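PDB 2BL8: enterocine A immunity protein from Enterococcus faecium, which probably protects the bacteria that produce enterocin A, a pediocin-like bacteriocin, against the antimicrobial action of that peptide. Local coordinates for residues I8-Y13 with K33-L38; Y13-I18 with T70-E75; S25-V30 with V55-F60. All coordinates share one frame; numbering follows the deposited sequence.

Contact 1. Residues I8-Y13 with K33-L38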
loop_
_atom_site.group_PDB
_atom_site.type_symbol
_atom_site.label_atom_id
_atom_site.label_comp_id
_atom_site.label_asym_id
_atom_site.label_seq_id
_atom_site.Cartn_x
_atom_site.Cartn_y
_atom_site.Cartn_z
ATOM N N ILE A 8 5.555 1.894 -7.553
ATOM C CA ILE A 8 4.399 1.103 -7.155
ATOM C C ILE A 8 3.235 1.988 -6.715
ATOM O O ILE A 8 2.093 1.746 -7.096
ATOM C CB ILE A 8 4.758 0.128 -6.022
ATOM C CG1 ILE A 8 5.884 -0.810 -6.476
ATOM C CG2 ILE A 8 3.526 -0.667 -5.623
ATOM C CD1 ILE A 8 5.553 -1.642 -7.687
ATOM N N VAL A 9 3.525 3.020 -5.930
ATOM C CA VAL A 9 2.483 3.933 -5.468
ATOM C C VAL A 9 1.853 4.634 -6.663
ATOM O O VAL A 9 0.631 4.752 -6.751
ATOM C CB VAL A 9 3.051 4.997 -4.504
ATOM C CG1 VAL A 9 2.013 6.076 -4.239
ATOM C CG2 VAL A 9 3.459 4.341 -3.196
ATOM N N HIS A 10 2.698 5.100 -7.579
ATOM C CA HIS A 10 2.229 5.788 -8.777
ATOM C C HIS A 10 1.347 4.847 -9.593
ATOM O O HIS A 10 0.279 5.237 -10.058
ATOM C CB HIS A 10 3.427 6.252 -9.614
ATOM C CG HIS A 10 3.080 7.254 -10.671
ATOM N ND1 HIS A 10 4.038 7.992 -11.337
ATOM C CD2 HIS A 10 1.887 7.647 -11.178
ATOM C CE1 HIS A 10 3.449 8.796 -12.204
ATOM N NE2 HIS A 10 2.142 8.606 -12.127
ATOM N N GLU A 11 1.787 3.603 -9.751
ATOM C CA GLU A 11 1.019 2.626 -10.517
ATOM C C GLU A 11 -0.310 2.271 -9.853
ATOM O O GLU A 11 -1.326 2.122 -10.530
ATOM C CB GLU A 11 1.851 1.362 -10.743
ATOM C CG GLU A 11 3.102 1.603 -11.579
ATOM C CD GLU A 11 3.973 0.369 -11.724
ATOM O OE1 GLU A 11 3.993 -0.466 -10.794
ATOM O OE2 GLU A 11 4.653 0.240 -12.762
ATOM N N LEU A 12 -0.303 2.144 -8.531
ATOM C CA LEU A 12 -1.525 1.809 -7.807
ATOM C C LEU A 12 -2.504 2.979 -7.915
ATOM O O LEU A 12 -3.701 2.783 -8.132
ATOM C CB LEU A 12 -1.203 1.507 -6.337
ATOM C CG LEU A 12 -2.342 1.021 -5.433
ATOM C CD1 LEU A 12 -2.942 -0.263 -5.996
ATOM C CD2 LEU A 12 -1.803 0.781 -4.029
ATOM N N TYR A 13 -1.984 4.196 -7.786
ATOM C CA TYR A 13 -2.813 5.394 -7.874
ATOM C C TYR A 13 -3.489 5.469 -9.239
ATOM O O TYR A 13 -4.705 5.640 -9.334
ATOM C CB TYR A 13 -1.964 6.654 -7.675
ATOM C CG TYR A 13 -2.771 7.936 -7.732
ATOM C CD1 TYR A 13 -3.157 8.591 -6.566
ATOM C CD2 TYR A 13 -3.192 8.464 -8.954
ATOM C CE1 TYR A 13 -3.944 9.742 -6.609
ATOM C CE2 TYR A 13 -3.982 9.609 -9.009
ATOM C CZ TYR A 13 -4.354 10.242 -7.831
ATOM O OH TYR A 13 -5.137 11.375 -7.876
ATOM N N LYS A 33 -0.500 11.784 -1.177
ATOM C CA LYS A 33 0.293 12.302 -0.069
ATOM C C LYS A 33 1.564 11.488 0.147
ATOM O O LYS A 33 2.640 12.046 0.364
ATOM C CB LYS A 33 -0.552 12.297 1.208
ATOM C CG LYS A 33 0.124 12.915 2.425
ATOM C CD LYS A 33 -0.832 12.956 3.612
ATOM C CE LYS A 33 -0.189 13.606 4.829
ATOM N NZ LYS A 33 -1.134 13.688 5.981
ATOM N N VAL A 34 1.435 10.167 0.092
ATOM C CA VAL A 34 2.580 9.284 0.284
ATOM C C VAL A 34 3.608 9.457 -0.835
ATOM O O VAL A 34 4.813 9.507 -0.577
ATOM C CB VAL A 34 2.120 7.806 0.345
ATOM C CG1 VAL A 34 3.321 6.874 0.407
ATOM C CG2 VAL A 34 1.244 7.601 1.558
ATOM N N TYR A 35 3.124 9.556 -2.070
ATOM C CA TYR A 35 3.991 9.726 -3.234
ATOM C C TYR A 35 4.880 10.952 -3.071
ATOM O O TYR A 35 6.092 10.881 -3.273
ATOM C CB TYR A 35 3.161 9.887 -4.510
ATOM C CG TYR A 35 4.008 9.996 -5.758
ATOM C CD1 TYR A 35 4.562 8.864 -6.351
ATOM C CD2 TYR A 35 4.285 11.240 -6.327
ATOM C CE1 TYR A 35 5.375 8.966 -7.479
ATOM C CE2 TYR A 35 5.093 11.354 -7.453
ATOM C CZ TYR A 35 5.636 10.215 -8.023
ATOM O OH TYR A 35 6.451 10.330 -9.127
ATOM N N LEU A 36 4.268 12.078 -2.720
ATOM C CA LEU A 36 5.014 13.317 -2.528
ATOM C C LEU A 36 6.095 13.152 -1.458
ATOM O O LEU A 36 7.221 13.631 -1.624
ATOM C CB LEU A 36 4.058 14.454 -2.158
ATOM C CG LEU A 36 3.113 14.881 -3.291
ATOM C CD1 LEU A 36 2.087 15.870 -2.764
ATOM C CD2 LEU A 36 3.914 15.487 -4.437
ATOM N N LYS A 37 5.760 12.471 -0.364
ATOM C CA LYS A 37 6.726 12.247 0.708
ATOM C C LYS A 37 7.896 11.386 0.245
ATOM O O LYS A 37 9.041 11.626 0.631
ATOM C CB LYS A 37 6.053 11.577 1.910
ATOM C CG LYS A 37 5.069 12.465 2.642
ATOM C CD LYS A 37 4.609 11.820 3.937
ATOM C CE LYS A 37 3.682 12.743 4.708
ATOM N NZ LYS A 37 4.334 14.055 4.980
ATOM N N LEU A 38 7.605 10.387 -0.584
ATOM C CA LEU A 38 8.636 9.489 -1.094
ATOM C C LEU A 38 9.624 10.186 -2.029
ATOM O O LEU A 38 10.672 9.632 -2.348
ATOM C CB LEU A 38 7.992 8.299 -1.814
ATOM C CG LEU A 38 7.249 7.288 -0.930
ATOM C CD1 LEU A 38 6.549 6.255 -1.796
ATOM C CD2 LEU A 38 8.230 6.607 0.010
HETATM O O HOH W 1 7.029 8.207 -10.395
#
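Val9 and Tyr35 sit where the first two helices of an antiparallel four-helix bundle pass each other. The evidence is the direction of the segments: the axes of 8-13 and 33-38 run at 157° and approach to 9.8 Å, with the CA atoms of Val9 and Tyr35 6.4 Å apart as the nearest backbone pair. Val9 is the apolar centre, and its two methyls have separate jobs. CG1 stands anti to the backbone N (chi1 170°) and meets Tyr35 CB at 4.0 Å, lying near the plane of the phenol ring at its edge. CG2, beside the backbone N, reaches Leu38 CD1 at 3.9 Å and, more loosely, Val34 CG1 at 4.4 Å. One branch thus packs against the root of the tyrosine while the other meets the valine and leucine one turn apart.

Toward the surface the contact becomes polar. His10 CB lies 4.0 Å from Tyr35 CE1, and the imidazole and phenol planes are inclined obliquely, by 65°. A water bridges His10 ND1 and Tyr35 OH, lying in the plane of both rings at their edges, 3.1 Å from His10 ND1 and 2.5 Å from Tyr35 OH; the second length is short and should be read with caution.

Val34 carries the contact inward onto Leu50 and Leu54 of helix 48-64; a turn further along helix 5-17, Leu12 touches Leu58 of helix 48-64 and Ile77 of helix 71-84.

Contact 2. Residues Y13-I18 with T70-E75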
loop_
_atom_site.group_PDB
_atom_site.type_symbol
_atom_site.label_atom_id
_atom_site.label_comp_id
_atom_site.label_asym_id
_atom_site.label_seq_id
_atom_site.Cartn_x
_atom_site.Cartn_y
_atom_site.Cartn_z
ATOM N N TYR A 13 -1.984 4.196 -7.786
ATOM C CA TYR A 13 -2.813 5.394 -7.874
ATOM C C TYR A 13 -3.489 5.469 -9.239
ATOM O O TYR A 13 -4.705 5.640 -9.334
ATOM C CB TYR A 13 -1.964 6.654 -7.675
ATOM C CG TYR A 13 -2.771 7.936 -7.732
ATOM C CD1 TYR A 13 -3.157 8.591 -6.566
ATOM C CD2 TYR A 13 -3.192 8.464 -8.954
ATOM C CE1 TYR A 13 -3.944 9.742 -6.609
ATOM C CE2 TYR A 13 -3.982 9.609 -9.009
ATOM C CZ TYR A 13 -4.354 10.242 -7.831
ATOM O OH TYR A 13 -5.137 11.375 -7.876
ATOM N N ASN A 14 -2.687 5.352 -10.293
ATOM C CA ASN A 14 -3.200 5.427 -11.656
ATOM C C ASN A 14 -4.204 4.338 -11.983
ATOM O O ASN A 14 -5.206 4.595 -12.648
ATOM C CB ASN A 14 -2.042 5.384 -12.657
ATOM C CG ASN A 14 -1.344 6.722 -12.792
ATOM O OD1 ASN A 14 -1.520 7.614 -11.961
ATOM N ND2 ASN A 14 -0.541 6.868 -13.839
ATOM N N ASP A 15 -3.950 3.120 -11.516
ATOM C CA ASP A 15 -4.866 2.021 -11.801
ATOM C C ASP A 15 -6.231 2.256 -11.159
ATOM O O ASP A 15 -7.269 1.996 -11.767
ATOM C CB ASP A 15 -4.294 0.695 -11.300
ATOM C CG ASP A 15 -5.015 -0.497 -11.893
ATOM O OD1 ASP A 15 -4.835 -0.747 -13.101
ATOM O OD2 ASP A 15 -5.771 -1.171 -11.162
ATOM N N ILE A 16 -6.222 2.746 -9.925
ATOM C CA ILE A 16 -7.458 3.014 -9.199
ATOM C C ILE A 16 -8.165 4.251 -9.745
ATOM O O ILE A 16 -9.390 4.261 -9.905
ATOM C CB ILE A 16 -7.176 3.226 -7.686
ATOM C CG1 ILE A 16 -6.761 1.900 -7.043
ATOM C CG2 ILE A 16 -8.420 3.783 -6.991
ATOM C CD1 ILE A 16 -6.314 2.032 -5.592
ATOM N N SER A 17 -7.386 5.289 -10.038
ATOM C CA SER A 17 -7.930 6.546 -10.535
ATOM C C SER A 17 -8.716 6.412 -11.833
ATOM O O SER A 17 -9.699 7.127 -12.041
ATOM C CB SER A 17 -6.804 7.565 -10.729
ATOM O OG SER A 17 -5.928 7.156 -11.760
ATOM N N ILE A 18 -8.283 5.510 -12.707
ATOM C CA ILE A 18 -8.957 5.301 -13.987
ATOM C C ILE A 18 -10.407 4.887 -13.781
ATOM O O ILE A 18 -11.274 5.198 -14.600
ATOM C CB ILE A 18 -8.229 4.232 -14.830
ATOM C CG1 ILE A 18 -6.869 4.776 -15.277
ATOM C CG2 ILE A 18 -9.073 3.849 -16.043
ATOM C CD1 ILE A 18 -6.049 3.806 -16.101
ATOM N N THR A 70 -8.672 -5.165 -6.990
ATOM C CA THR A 70 -8.583 -6.180 -8.032
ATOM C C THR A 70 -7.372 -7.045 -7.706
ATOM O O THR A 70 -6.523 -6.653 -6.903
ATOM C CB THR A 70 -8.387 -5.553 -9.428
ATOM O OG1 THR A 70 -7.149 -4.832 -9.467
ATOM C CG2 THR A 70 -9.529 -4.603 -9.747
ATOM N N GLU A 71 -7.293 -8.220 -8.322
ATOM C CA GLU A 71 -6.172 -9.125 -8.088
ATOM C C GLU A 71 -4.845 -8.407 -8.349
ATOM O O GLU A 71 -3.885 -8.557 -7.593
ATOM C CB GLU A 71 -6.290 -10.343 -9.008
ATOM C CG GLU A 71 -5.253 -11.426 -8.773
ATOM C CD GLU A 71 -5.843 -12.665 -8.129
ATOM O OE1 GLU A 71 -6.854 -13.177 -8.654
ATOM O OE2 GLU A 71 -5.293 -13.132 -7.107
ATOM N N TYR A 72 -4.804 -7.620 -9.418
ATOM C CA TYR A 72 -3.603 -6.878 -9.780
ATOM C C TYR A 72 -3.258 -5.813 -8.737
ATOM O O TYR A 72 -2.093 -5.651 -8.370
ATOM C CB TYR A 72 -3.795 -6.236 -11.157
ATOM C CG TYR A 72 -2.694 -5.282 -11.564
ATOM C CD1 TYR A 72 -1.358 -5.689 -11.587
ATOM C CD2 TYR A 72 -2.989 -3.968 -11.924
ATOM C CE1 TYR A 72 -0.345 -4.806 -11.954
ATOM C CE2 TYR A 72 -1.984 -3.081 -12.294
ATOM C CZ TYR A 72 -0.670 -3.503 -12.306
ATOM O OH TYR A 72 0.317 -2.617 -12.664
ATOM N N GLN A 73 -4.267 -5.087 -8.265
ATOM C CA GLN A 73 -4.047 -4.061 -7.249
ATOM C C GLN A 73 -3.520 -4.704 -5.963
ATOM O O GLN A 73 -2.647 -4.144 -5.299
ATOM C CB GLN A 73 -5.346 -3.293 -6.981
ATOM C CG GLN A 73 -5.767 -2.408 -8.149
ATOM C CD GLN A 73 -7.160 -1.829 -7.990
ATOM O OE1 GLN A 73 -7.919 -2.235 -7.112
ATOM N NE2 GLN A 73 -7.506 -0.880 -8.853
ATOM N N GLU A 74 -4.044 -5.883 -5.624
ATOM C CA GLU A 74 -3.612 -6.614 -4.433
ATOM C C GLU A 74 -2.148 -6.987 -4.572
ATOM O O GLU A 74 -1.387 -6.956 -3.598
ATOM C CB GLU A 74 -4.442 -7.887 -4.249
ATOM C CG GLU A 74 -5.865 -7.646 -3.787
ATOM C CD GLU A 74 -6.716 -8.907 -3.812
ATOM O OE1 GLU A 74 -6.178 -9.998 -4.102
ATOM O OE2 GLU A 74 -7.930 -8.802 -3.538
ATOM N N GLU A 75 -1.762 -7.346 -5.791
ATOM C CA GLU A 75 -0.389 -7.712 -6.092
ATOM C C GLU A 75 0.534 -6.503 -5.951
ATOM O O GLU A 75 1.652 -6.625 -5.448
ATOM C CB GLU A 75 -0.322 -8.323 -7.495
ATOM C CG GLU A 75 -0.916 -9.732 -7.512
ATOM C CD GLU A 75 -1.453 -10.162 -8.859
ATOM O OE1 GLU A 75 -1.136 -9.517 -9.880
ATOM O OE2 GLU A 75 -2.199 -11.166 -8.891
#
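Gln73 reaches across to Asp15 and Ile16 from the first turn of the last helix of the four-helix bundle. The segments 13-17 and 71-75, of helices 5-17 and 71-84, run antiparallel at 156°, their axes 10.8 Å apart at closest. From CB, the chain leaves with CG beside the backbone N and anti to the carbonyl carbon (chi1 -70°), then stays extended. CG is the first atom to arrive, 3.3 Å from Asp15 OD2. CD follows, near both that oxygen and Ile16 CG1, which lie in different directions, and the amide then divides its two ends between the helices. OE1 turns back to its own helix and accepts from Thr70 N at 3.0 Å, the donor above the carbonyl plane. In return Gln73 N donates to Thr70 OG1 at 3.1 Å, which completes a capping box with Thr70 as N-cap. NE2 donates to Asp15 OD2 at 2.9 Å, a bent bond (N-H...O 144°) on the anti side and somewhat out of the carboxylate plane, with the two flat groups nearly perpendicular. The same nitrogen also rests 3.4 Å from Ile16 CG1, whose side chain continues inward to Ile27 and Leu28 of helix 25-38.

Bonds at both amide ends fix which is oxygen and which is nitrogen, so the amide that closes the capping box of helix 71-84 also ties that helix to helix 5-17. The negative carboxylate near the start of helix 71-84 probably suits the helix dipole. Its second oxygen, Asp15 OD1, lies in the plane of the Tyr72 ring at the edge, 3.8 Å from CE2.

Contact 3. Residues S25-V30 with V55-F60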
loop_
_atom_site.group_PDB
_atom_site.type_symbol
_atom_site.label_atom_id
_atom_site.label_comp_id
_atom_site.label_asym_id
_atom_site.label_seq_id
_atom_site.Cartn_x
_atom_site.Cartn_y
_atom_site.Cartn_z
ATOM N N SER A 25 -11.940 7.860 -3.387
ATOM C CA SER A 25 -11.415 9.216 -3.253
ATOM C C SER A 25 -10.414 9.372 -2.114
ATOM O O SER A 25 -9.352 9.966 -2.295
ATOM C CB SER A 25 -12.561 10.212 -3.059
ATOM O OG SER A 25 -13.322 9.889 -1.909
ATOM N N ASP A 26 -10.755 8.847 -0.940
ATOM C CA ASP A 26 -9.874 8.948 0.214
ATOM C C ASP A 26 -8.566 8.204 -0.020
ATOM O O ASP A 26 -7.490 8.709 0.298
ATOM C CB ASP A 26 -10.566 8.403 1.466
ATOM C CG ASP A 26 -11.766 9.235 1.876
ATOM O OD1 ASP A 26 -11.606 10.461 2.057
ATOM O OD2 ASP A 26 -12.869 8.665 2.018
ATOM N N ILE A 27 -8.670 7.001 -0.577
ATOM C CA ILE A 27 -7.499 6.180 -0.867
ATOM C C ILE A 27 -6.557 6.892 -1.837
ATOM O O ILE A 27 -5.339 6.873 -1.658
ATOM C CB ILE A 27 -7.926 4.814 -1.467
ATOM C CG1 ILE A 27 -8.556 3.945 -0.379
ATOM C CG2 ILE A 27 -6.734 4.116 -2.106
ATOM C CD1 ILE A 27 -9.237 2.702 -0.912
ATOM N N LEU A 28 -7.116 7.523 -2.863
ATOM C CA LEU A 28 -6.292 8.232 -3.836
ATOM C C LEU A 28 -5.587 9.418 -3.180
ATOM O O LEU A 28 -4.426 9.705 -3.478
ATOM C CB LEU A 28 -7.150 8.717 -5.009
ATOM C CG LEU A 28 -7.752 7.637 -5.913
ATOM C CD1 LEU A 28 -8.643 8.287 -6.955
ATOM C CD2 LEU A 28 -6.640 6.848 -6.593
ATOM N N GLU A 29 -6.290 10.104 -2.285
ATOM C CA GLU A 29 -5.723 11.254 -1.592
ATOM C C GLU A 29 -4.524 10.821 -0.754
ATOM O O GLU A 29 -3.492 11.492 -0.731
ATOM C CB GLU A 29 -6.782 11.901 -0.696
ATOM C CG GLU A 29 -6.306 13.141 0.045
ATOM C CD GLU A 29 -7.428 13.828 0.796
ATOM O OE1 GLU A 29 -8.455 14.144 0.158
ATOM O OE2 GLU A 29 -7.285 14.054 2.018
ATOM N N VAL A 30 -4.665 9.692 -0.068
ATOM C CA VAL A 30 -3.584 9.175 0.759
ATOM C C VAL A 30 -2.406 8.744 -0.109
ATOM O O VAL A 30 -1.253 9.035 0.208
ATOM C CB VAL A 30 -4.057 7.983 1.616
ATOM C CG1 VAL A 30 -2.868 7.323 2.286
ATOM C CG2 VAL A 30 -5.036 8.474 2.679
ATOM N N VAL A 55 0.028 0.649 3.977
ATOM C CA VAL A 55 -0.584 -0.665 3.788
ATOM C C VAL A 55 -1.633 -0.927 4.870
ATOM O O VAL A 55 -2.718 -1.439 4.580
ATOM C CB VAL A 55 0.477 -1.780 3.780
ATOM C CG1 VAL A 55 -0.198 -3.138 3.646
ATOM C CG2 VAL A 55 1.436 -1.566 2.611
ATOM N N ASN A 56 -1.319 -0.569 6.112
ATOM C CA ASN A 56 -2.274 -0.734 7.216
ATOM C C ASN A 56 -3.578 -0.027 6.831
ATOM O O ASN A 56 -4.675 -0.572 6.977
ATOM C CB ASN A 56 -1.768 -0.058 8.493
ATOM C CG ASN A 56 -0.676 -0.829 9.204
ATOM O OD1 ASN A 56 -0.060 -0.300 10.133
ATOM N ND2 ASN A 56 -0.433 -2.067 8.794
ATOM N N TYR A 57 -3.443 1.212 6.369
ATOM C CA TYR A 57 -4.588 2.023 5.974
ATOM C C TYR A 57 -5.398 1.399 4.835
ATOM O O TYR A 57 -6.629 1.358 4.882
ATOM C CB TYR A 57 -4.114 3.418 5.550
ATOM C CG TYR A 57 -5.190 4.253 4.897
ATOM C CD1 TYR A 57 -6.154 4.912 5.659
ATOM C CD2 TYR A 57 -5.270 4.344 3.510
ATOM C CE1 TYR A 57 -7.176 5.643 5.048
ATOM C CE2 TYR A 57 -6.283 5.064 2.894
ATOM C CZ TYR A 57 -7.232 5.710 3.665
ATOM O OH TYR A 57 -8.236 6.417 3.041
ATOM N N LEU A 58 -4.707 0.909 3.812
ATOM C CA LEU A 58 -5.394 0.324 2.668
ATOM C C LEU A 58 -6.293 -0.845 3.062
ATOM O O LEU A 58 -7.451 -0.909 2.647
ATOM C CB LEU A 58 -4.376 -0.116 1.605
ATOM C CG LEU A 58 -3.628 1.046 0.932
ATOM C CD1 LEU A 58 -2.562 0.512 -0.016
ATOM C CD2 LEU A 58 -4.613 1.923 0.173
ATOM N N TYR A 59 -5.775 -1.764 3.867
ATOM C CA TYR A 59 -6.584 -2.911 4.269
ATOM C C TYR A 59 -7.667 -2.535 5.266
ATOM O O TYR A 59 -8.763 -3.093 5.235
ATOM C CB TYR A 59 -5.690 -4.014 4.833
ATOM C CG TYR A 59 -4.910 -4.739 3.767
ATOM C CD1 TYR A 59 -5.558 -5.526 2.810
ATOM C CD2 TYR A 59 -3.522 -4.624 3.693
ATOM C CE1 TYR A 59 -4.835 -6.179 1.803
ATOM C CE2 TYR A 59 -2.794 -5.270 2.695
ATOM C CZ TYR A 59 -3.455 -6.044 1.756
ATOM O OH TYR A 59 -2.725 -6.685 0.776
ATOM N N PHE A 60 -7.366 -1.591 6.152
ATOM C CA PHE A 60 -8.355 -1.154 7.124
ATOM C C PHE A 60 -9.506 -0.470 6.389
ATOM O O PHE A 60 -10.679 -0.742 6.646
ATOM C CB PHE A 60 -7.739 -0.167 8.117
ATOM C CG PHE A 60 -8.759 0.546 8.955
ATOM C CD1 PHE A 60 -9.462 -0.132 9.944
ATOM C CD2 PHE A 60 -9.053 1.885 8.722
ATOM C CE1 PHE A 60 -10.446 0.511 10.689
ATOM C CE2 PHE A 60 -10.035 2.538 9.460
ATOM C CZ PHE A 60 -10.734 1.847 10.446
#
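Ile27 and Leu58 mark the closest backbone approach, 7.2 Å between CA atoms, of segments 25-30 and 55-60, whose axes run almost exactly antiparallel at 175° and 11.1 Å apart. They belong to the second and third helices of the four-helix bundle, and the spacing is bridged largely by Tyr57, with Ile27 and Leu58 packed beside it. Tyr57, with CG anti to its backbone N (chi1 170°), sends its ring out to meet Val30 tip to tip. Val30 CG2 lies over one ring face, 4.0 Å from the centroid and 29° off the normal, a CH-pi contact. The other methyl, CG1, lies 4.0 Å from Tyr57 CD2, so both branches of the valine touch the CD2-CE2 side of the ring.

Ile27 takes the edge of the same ring with its CA near the ring plane, and its CG1 packs on CE2. Deeper in, Ile27 CG2 meets Leu58 CD2 at 3.8 Å, the two side chains crossing at about a right angle. This apolar layer continues into helix 5-17 through Ile16 and Leu12, and into helix 71-84 through Ile77. At the outer end of the ring, Tyr57 OH comes to rest 3.4 Å from Asp26 CB.

In the fold
Three helix-helix interfaces of one bundle are sampled here: 5-17 with 25-38 (contact 1), 5-17 with 71-84 (contact 2) and 25-38 with 48-64 (contact 3). Their centres lie 11 to 12 Å apart. Contacts 1 and 2 share helix 5-17 and Tyr13, contacts 1 and 3 helix 25-38. Along the chain both segments of contact 3 fall between those of contact 2, while the segments of contact 1 alternate with those of each. Contacts 1 and 2 meet at Leu12 CD1 and Gln73 O, 4.0 Å apart, contacts 1 and 3 at Leu12 CD2 and Leu58 CD1 (4.1 Å), and contacts 2 and 3 at Ile16 CG2 and Leu28 CD2 (3.6 Å), consistent with a shared, largely apolar interior.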